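Local coordinates for outer membrane protein YopM (Yersinia pestis, PDB 1JL5) that acts as a leucine-rich repeat effector of the plague bacterium, thought to alter host cell physiology and promote bacterial survival in host tissues, at residues A244-L249 with V264-L269; A202-L207 with A222-L227. All coordinates share one frame; numbering follows the deposited sequence.

Interaction 1: A244-L249 with V264-L269. With CA (calcium ion), chain B; CA (calcium ion), chain C.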
loop_
_atom_site.group_PDB
_atom_site.type_symbol
_atom_site.label_atom_id
_atom_site.label_comp_id
_atom_site.label_asym_id
_atom_site.label_seq_id
_atom_site.Cartn_x
_atom_site.Cartn_y
_atom_site.Cartn_z
ATOM N N ALA A 244 -7.687 -18.420 -15.240
ATOM C CA ALA A 244 -8.502 -17.759 -16.246
ATOM C C ALA A 244 -9.052 -16.519 -15.568
ATOM O O ALA A 244 -10.138 -16.034 -15.876
ATOM C CB ALA A 244 -9.625 -18.676 -16.700
ATOM N N ASP A 245 -8.276 -16.026 -14.615
ATOM C CA ASP A 245 -8.634 -14.837 -13.873
ATOM C C ASP A 245 -8.699 -13.691 -14.858
ATOM O O ASP A 245 -8.179 -13.781 -15.970
ATOM C CB ASP A 245 -7.558 -14.517 -12.845
ATOM C CG ASP A 245 -6.187 -14.378 -13.481
ATOM O OD1 ASP A 245 -5.623 -15.412 -13.899
ATOM O OD2 ASP A 245 -5.682 -13.240 -13.585
ATOM N N ASN A 246 -9.356 -12.617 -14.449
ATOM C CA ASN A 246 -9.424 -11.432 -15.269
ATOM C C ASN A 246 -9.809 -11.662 -16.701
ATOM O O ASN A 246 -9.139 -11.210 -17.625
ATOM C CB ASN A 246 -8.090 -10.711 -15.198
ATOM C CG ASN A 246 -7.843 -10.151 -13.841
ATOM O OD1 ASN A 246 -8.532 -9.227 -13.425
ATOM N ND2 ASN A 246 -6.884 -10.717 -13.120
ATOM N N ASN A 247 -10.901 -12.377 -16.879
ATOM C CA ASN A 247 -11.403 -12.625 -18.202
ATOM C C ASN A 247 -12.844 -12.193 -18.199
ATOM O O ASN A 247 -13.244 -11.369 -17.378
ATOM C CB ASN A 247 -11.246 -14.095 -18.561
ATOM C CG ASN A 247 -9.861 -14.399 -19.075
ATOM O OD1 ASN A 247 -9.460 -13.879 -20.113
ATOM N ND2 ASN A 247 -9.114 -15.222 -18.348
ATOM N N LEU A 248 -13.624 -12.736 -19.117
ATOM C CA LEU A 248 -15.022 -12.376 -19.207
ATOM C C LEU A 248 -15.854 -13.620 -19.008
ATOM O O LEU A 248 -16.872 -13.814 -19.663
ATOM C CB LEU A 248 -15.296 -11.759 -20.571
ATOM C CG LEU A 248 -14.484 -10.484 -20.788
ATOM C CD1 LEU A 248 -14.600 -10.032 -22.236
ATOM C CD2 LEU A 248 -14.991 -9.417 -19.837
ATOM N N LEU A 249 -15.412 -14.465 -18.088
ATOM C CA LEU A 249 -16.115 -15.700 -17.805
ATOM C C LEU A 249 -17.363 -15.460 -16.981
ATOM O O LEU A 249 -17.322 -14.751 -15.979
ATOM C CB LEU A 249 -15.192 -16.662 -17.067
ATOM C CG LEU A 249 -13.889 -17.006 -17.785
ATOM C CD1 LEU A 249 -13.089 -17.989 -16.932
ATOM C CD2 LEU A 249 -14.194 -17.591 -19.162
ATOM N N VAL A 264 -9.863 -18.094 -11.115
ATOM C CA VAL A 264 -10.741 -17.443 -12.066
ATOM C C VAL A 264 -11.084 -16.117 -11.437
ATOM O O VAL A 264 -12.180 -15.586 -11.597
ATOM C CB VAL A 264 -12.004 -18.258 -12.308
ATOM C CG1 VAL A 264 -11.660 -19.468 -13.145
ATOM C CG2 VAL A 264 -12.613 -18.671 -10.980
ATOM N N ARG A 265 -10.113 -15.605 -10.700
ATOM C CA ARG A 265 -10.253 -14.341 -10.020
ATOM C C ARG A 265 -10.708 -13.310 -11.025
ATOM O O ARG A 265 -10.262 -13.291 -12.169
ATOM C CB ARG A 265 -8.917 -13.915 -9.416
ATOM C CG ARG A 265 -8.865 -12.474 -8.946
ATOM C CD ARG A 265 -7.506 -12.197 -8.339
ATOM N NE ARG A 265 -7.260 -10.782 -8.090
ATOM C CZ ARG A 265 -7.787 -10.083 -7.091
ATOM N NH1 ARG A 265 -8.611 -10.660 -6.220
ATOM N NH2 ARG A 265 -7.479 -8.798 -6.957
ATOM N N ASP A 266 -11.612 -12.462 -10.574
ATOM C CA ASP A 266 -12.137 -11.404 -11.390
ATOM C C ASP A 266 -12.723 -11.879 -12.697
ATOM O O ASP A 266 -12.128 -11.753 -13.774
ATOM C CB ASP A 266 -11.070 -10.356 -11.672
ATOM C CG ASP A 266 -11.671 -9.078 -12.187
ATOM O OD1 ASP A 266 -12.889 -9.085 -12.457
ATOM O OD2 ASP A 266 -10.944 -8.080 -12.323
ATOM N N ASN A 267 -13.902 -12.454 -12.578
ATOM C CA ASN A 267 -14.649 -12.905 -13.721
ATOM C C ASN A 267 -16.061 -12.625 -13.304
ATOM O O ASN A 267 -16.284 -11.911 -12.336
ATOM C CB ASN A 267 -14.397 -14.380 -13.998
ATOM C CG ASN A 267 -13.165 -14.586 -14.846
ATOM O OD1 ASN A 267 -13.147 -14.211 -16.019
ATOM N ND2 ASN A 267 -12.116 -15.156 -14.255
ATOM N N TYR A 268 -17.022 -13.182 -14.006
ATOM C CA TYR A 268 -18.389 -12.885 -13.662
ATOM C C TYR A 268 -19.072 -14.136 -13.186
ATOM O O TYR A 268 -20.217 -14.396 -13.536
ATOM C CB TYR A 268 -19.098 -12.331 -14.887
ATOM C CG TYR A 268 -20.217 -11.397 -14.544
ATOM C CD1 TYR A 268 -19.958 -10.178 -13.923
ATOM C CD2 TYR A 268 -21.533 -11.715 -14.861
ATOM C CE1 TYR A 268 -20.985 -9.291 -13.635
ATOM C CE2 TYR A 268 -22.565 -10.840 -14.575
ATOM C CZ TYR A 268 -22.284 -9.634 -13.965
ATOM O OH TYR A 268 -23.301 -8.770 -13.687
ATOM N N LEU A 269 -18.361 -14.908 -12.378
ATOM C CA LEU A 269 -18.895 -16.156 -11.884
ATOM C C LEU A 269 -19.803 -15.998 -10.690
ATOM O O LEU A 269 -19.470 -15.340 -9.712
ATOM C CB LEU A 269 -17.758 -17.101 -11.532
ATOM C CG LEU A 269 -16.823 -17.416 -12.693
ATOM C CD1 LEU A 269 -15.689 -18.283 -12.185
ATOM C CD2 LEU A 269 -17.595 -18.118 -13.804
HETATM CA CA CA B . -9.026 -7.458 -12.543
HETATM CA CA CA C . -14.598 -7.648 -12.263
HETATM O O HOH W 1 -6.049 -9.838 -10.500
HETATM O O HOH W 2 -12.788 -6.421 -13.154
HETATM O O HOH W 3 -6.888 -6.854 -12.540
HETATM O O HOH W 4 -8.796 -8.112 -10.447
HETATM O O HOH W 5 -9.671 -6.340 -14.474
HETATM O O HOH W 6 -13.625 -7.254 -10.210
#
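N267 lies alongside L249 and points the same way, its OD1 3.4 Å from L249 CB, in an asparagine ladder that joins two successive leucine-rich repeats just after their strands 241-243 and 261-263. Both ends of the buried N267 amide are used across the contact. OD1 accepts from L249 N at 3.1 Å in a fairly straight bond, with an N-H...O angle of 160°, and takes a weak bond from N247 N. ND2 donates to A244 O at 2.7 Å and also to V264 O of its own repeat. A244 O receives a second donor, N247 ND2 at 2.8 Å, and the two amides reach it from opposite faces of its carbonyl plane. N267 ND2 thus ties its turn to the preceding one, as N247 ND2 does one repeat earlier by donating to A222 O.

Beside the ladder, metal also joins the two turns. N246 OD1 and D266 OD2 bind one calcium ion, each at 2.0 Å, and their side chains cross at about a right angle, amide and carboxylate planes 72° apart. The two oxygens lie 2.9 Å from each other, a proximity explained by their sharing one cation as neighbouring ligands. A chi1 of -164° sets D266 CG anti to its backbone N; from that carboxylate OD1 binds a second calcium ion at 2.2 Å, so the group bridges two ions. Waters 3, 4 and 5 and N326 of the second subunit complete the first site; E308 and N307 of that subunit, with waters 2 and 6, bind at the second, so the contact is also a subunit junction. R265 reaches E286 and S285 with its terminal nitrogens, while its NE donates to water 1, which sits at the guanidinium edge, in plane, and also accepts from N246 ND2.

Interaction 2: A202-L207 with A222-L227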
loop_
_atom_site.group_PDB
_atom_site.type_symbol
_atom_site.label_atom_id
_atom_site.label_comp_id
_atom_site.label_asym_id
_atom_site.label_seq_id
_atom_site.Cartn_x
_atom_site.Cartn_y
_atom_site.Cartn_z
ATOM N N ALA A 202 -0.789 -17.955 -21.541
ATOM C CA ALA A 202 -1.249 -17.073 -22.592
ATOM C C ALA A 202 -2.029 -15.960 -21.921
ATOM O O ALA A 202 -2.864 -15.307 -22.530
ATOM C CB ALA A 202 -2.131 -17.836 -23.564
ATOM N N ASP A 203 -1.754 -15.765 -20.642
ATOM C CA ASP A 203 -2.409 -14.718 -19.886
ATOM C C ASP A 203 -1.993 -13.386 -20.479
ATOM O O ASP A 203 -1.025 -13.304 -21.239
ATOM C CB ASP A 203 -1.956 -14.759 -18.435
ATOM C CG ASP A 203 -0.451 -14.681 -18.310
ATOM O OD1 ASP A 203 0.227 -15.626 -18.766
ATOM O OD2 ASP A 203 0.053 -13.675 -17.777
ATOM N N ASN A 204 -2.723 -12.339 -20.125
ATOM C CA ASN A 204 -2.396 -11.009 -20.592
ATOM C C ASN A 204 -2.224 -10.918 -22.089
ATOM O O ASN A 204 -1.189 -10.501 -22.596
ATOM C CB ASN A 204 -1.138 -10.535 -19.889
ATOM C CG ASN A 204 -1.382 -10.265 -18.435
ATOM O OD1 ASN A 204 -1.952 -9.238 -18.084
ATOM N ND2 ASN A 204 -0.981 -11.196 -17.576
ATOM N N ASN A 205 -3.264 -11.331 -22.787
ATOM C CA ASN A 205 -3.307 -11.270 -24.226
ATOM C C ASN A 205 -4.712 -10.799 -24.477
ATOM O O ASN A 205 -5.363 -10.337 -23.558
ATOM C CB ASN A 205 -3.053 -12.648 -24.815
ATOM C CG ASN A 205 -1.585 -12.961 -24.886
ATOM O OD1 ASN A 205 -0.851 -12.294 -25.610
ATOM N ND2 ASN A 205 -1.140 -13.956 -24.125
ATOM N N SER A 206 -5.186 -10.893 -25.705
ATOM C CA SER A 206 -6.547 -10.469 -25.967
ATOM C C SER A 206 -7.303 -11.643 -26.522
ATOM O O SER A 206 -8.070 -11.524 -27.471
ATOM C CB SER A 206 -6.559 -9.290 -26.935
ATOM O OG SER A 206 -6.046 -8.143 -26.278
ATOM N N LEU A 207 -7.071 -12.797 -25.914
ATOM C CA LEU A 207 -7.742 -14.008 -26.342
ATOM C C LEU A 207 -9.204 -13.904 -25.939
ATOM O O LEU A 207 -9.521 -13.601 -24.790
ATOM C CB LEU A 207 -7.105 -15.222 -25.671
ATOM C CG LEU A 207 -5.615 -15.416 -25.950
ATOM C CD1 LEU A 207 -5.112 -16.635 -25.192
ATOM C CD2 LEU A 207 -5.390 -15.585 -27.452
ATOM N N ALA A 222 -4.238 -18.267 -18.472
ATOM C CA ALA A 222 -4.744 -17.406 -19.525
ATOM C C ALA A 222 -5.543 -16.289 -18.904
ATOM O O ALA A 222 -6.528 -15.816 -19.471
ATOM C CB ALA A 222 -5.614 -18.215 -20.478
ATOM N N GLY A 223 -5.117 -15.879 -17.720
ATOM C CA GLY A 223 -5.796 -14.800 -17.050
ATOM C C GLY A 223 -5.541 -13.528 -17.823
ATOM O O GLY A 223 -4.634 -13.456 -18.659
ATOM N N ASN A 224 -6.357 -12.521 -17.560
ATOM C CA ASN A 224 -6.195 -11.242 -18.215
ATOM C C ASN A 224 -6.230 -11.270 -19.711
ATOM O O ASN A 224 -5.399 -10.675 -20.391
ATOM C CB ASN A 224 -4.918 -10.574 -17.752
ATOM C CG ASN A 224 -5.161 -9.667 -16.604
ATOM O OD1 ASN A 224 -5.937 -8.724 -16.718
ATOM N ND2 ASN A 224 -4.521 -9.946 -15.474
ATOM N N ASN A 225 -7.202 -11.997 -20.216
ATOM C CA ASN A 225 -7.433 -12.063 -21.630
ATOM C C ASN A 225 -8.847 -11.539 -21.690
ATOM O O ASN A 225 -9.277 -10.816 -20.794
ATOM C CB ASN A 225 -7.334 -13.506 -22.107
ATOM C CG ASN A 225 -5.926 -13.871 -22.488
ATOM O OD1 ASN A 225 -5.397 -13.350 -23.458
ATOM N ND2 ASN A 225 -5.300 -14.742 -21.713
ATOM N N ILE A 226 -9.575 -11.880 -22.731
ATOM C CA ILE A 226 -10.949 -11.437 -22.810
ATOM C C ILE A 226 -11.742 -12.669 -23.171
ATOM O O ILE A 226 -12.584 -12.662 -24.061
ATOM C CB ILE A 226 -11.113 -10.306 -23.840
ATOM C CG1 ILE A 226 -10.374 -10.647 -25.132
ATOM C CG2 ILE A 226 -10.570 -9.010 -23.250
ATOM C CD1 ILE A 226 -10.368 -9.507 -26.139
ATOM N N LEU A 227 -11.425 -13.745 -22.459
ATOM C CA LEU A 227 -12.084 -15.020 -22.655
ATOM C C LEU A 227 -13.523 -14.928 -22.206
ATOM O O LEU A 227 -13.806 -14.663 -21.036
ATOM C CB LEU A 227 -11.363 -16.108 -21.865
ATOM C CG LEU A 227 -9.924 -16.350 -22.316
ATOM C CD1 LEU A 227 -9.277 -17.402 -21.431
ATOM C CD2 LEU A 227 -9.923 -16.783 -23.774
#
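The asparagine ladder of the leucine-rich repeat solenoid supplies this contact, where the turn after strand 199-201 stacks on the one after strand 219-221. Its rungs are N205 and N225, side by side, pointing the same way, with amide planes only 15° apart. N225 ND2 donates to A202 O at 2.6 Å across the repeat boundary and to A222 O at 2.8 Å within its own turn. A202 O is met on its other face by N205 ND2 at 2.7 Å, so two in-plane amide N-H groups grip one buried carbonyl from both sides. N225 OD1 is placed less surely in the model, but it accepts from L207 N and lies beside the L207 side chain.

One residue before the rungs, N204 and N224 also lie side by side and point the same way, their amide planes 23° apart, and N204 OD1 packs 3.3 Å from N224 CB. N204 ND2 is turned instead to D203 OD2, which it meets on the anti side.

Past the ladder the turns are joined by I226 N to L207 O, a 2.7 Å backbone bond, and by leucine packing, L207 CB to L227 CD2 at 3.7 Å. S206 OG bonds to H348 of the second subunit. A chi1 of 46° sets I226 CG1 between its own backbone N and carbonyl carbon, 3.1 Å from L207 O, and CD1 lies 3.3 Å from S206 O.

Interactions 2 and 1 are consecutive steps of one solenoid, their centres 10 Å apart, and the turns 222-227 and 244-249 touch directly. D245 O to N224 N and L248 N to L227 O, both 2.7 Å, are probable backbone hydrogen bonds, and the N247 amide carries the ladder across by donating to A222 O and accepting from L227 N. Calcium distinguishes the two: interaction 1 supplies ligands to two ions, whereas in interaction 2 the nearest atom of the N224 side chain is about 5 Å from one ion and about 3 Å from the side chain of N246, a ligand of that ion. Both contacts also touch a second subunit of the homotetramer.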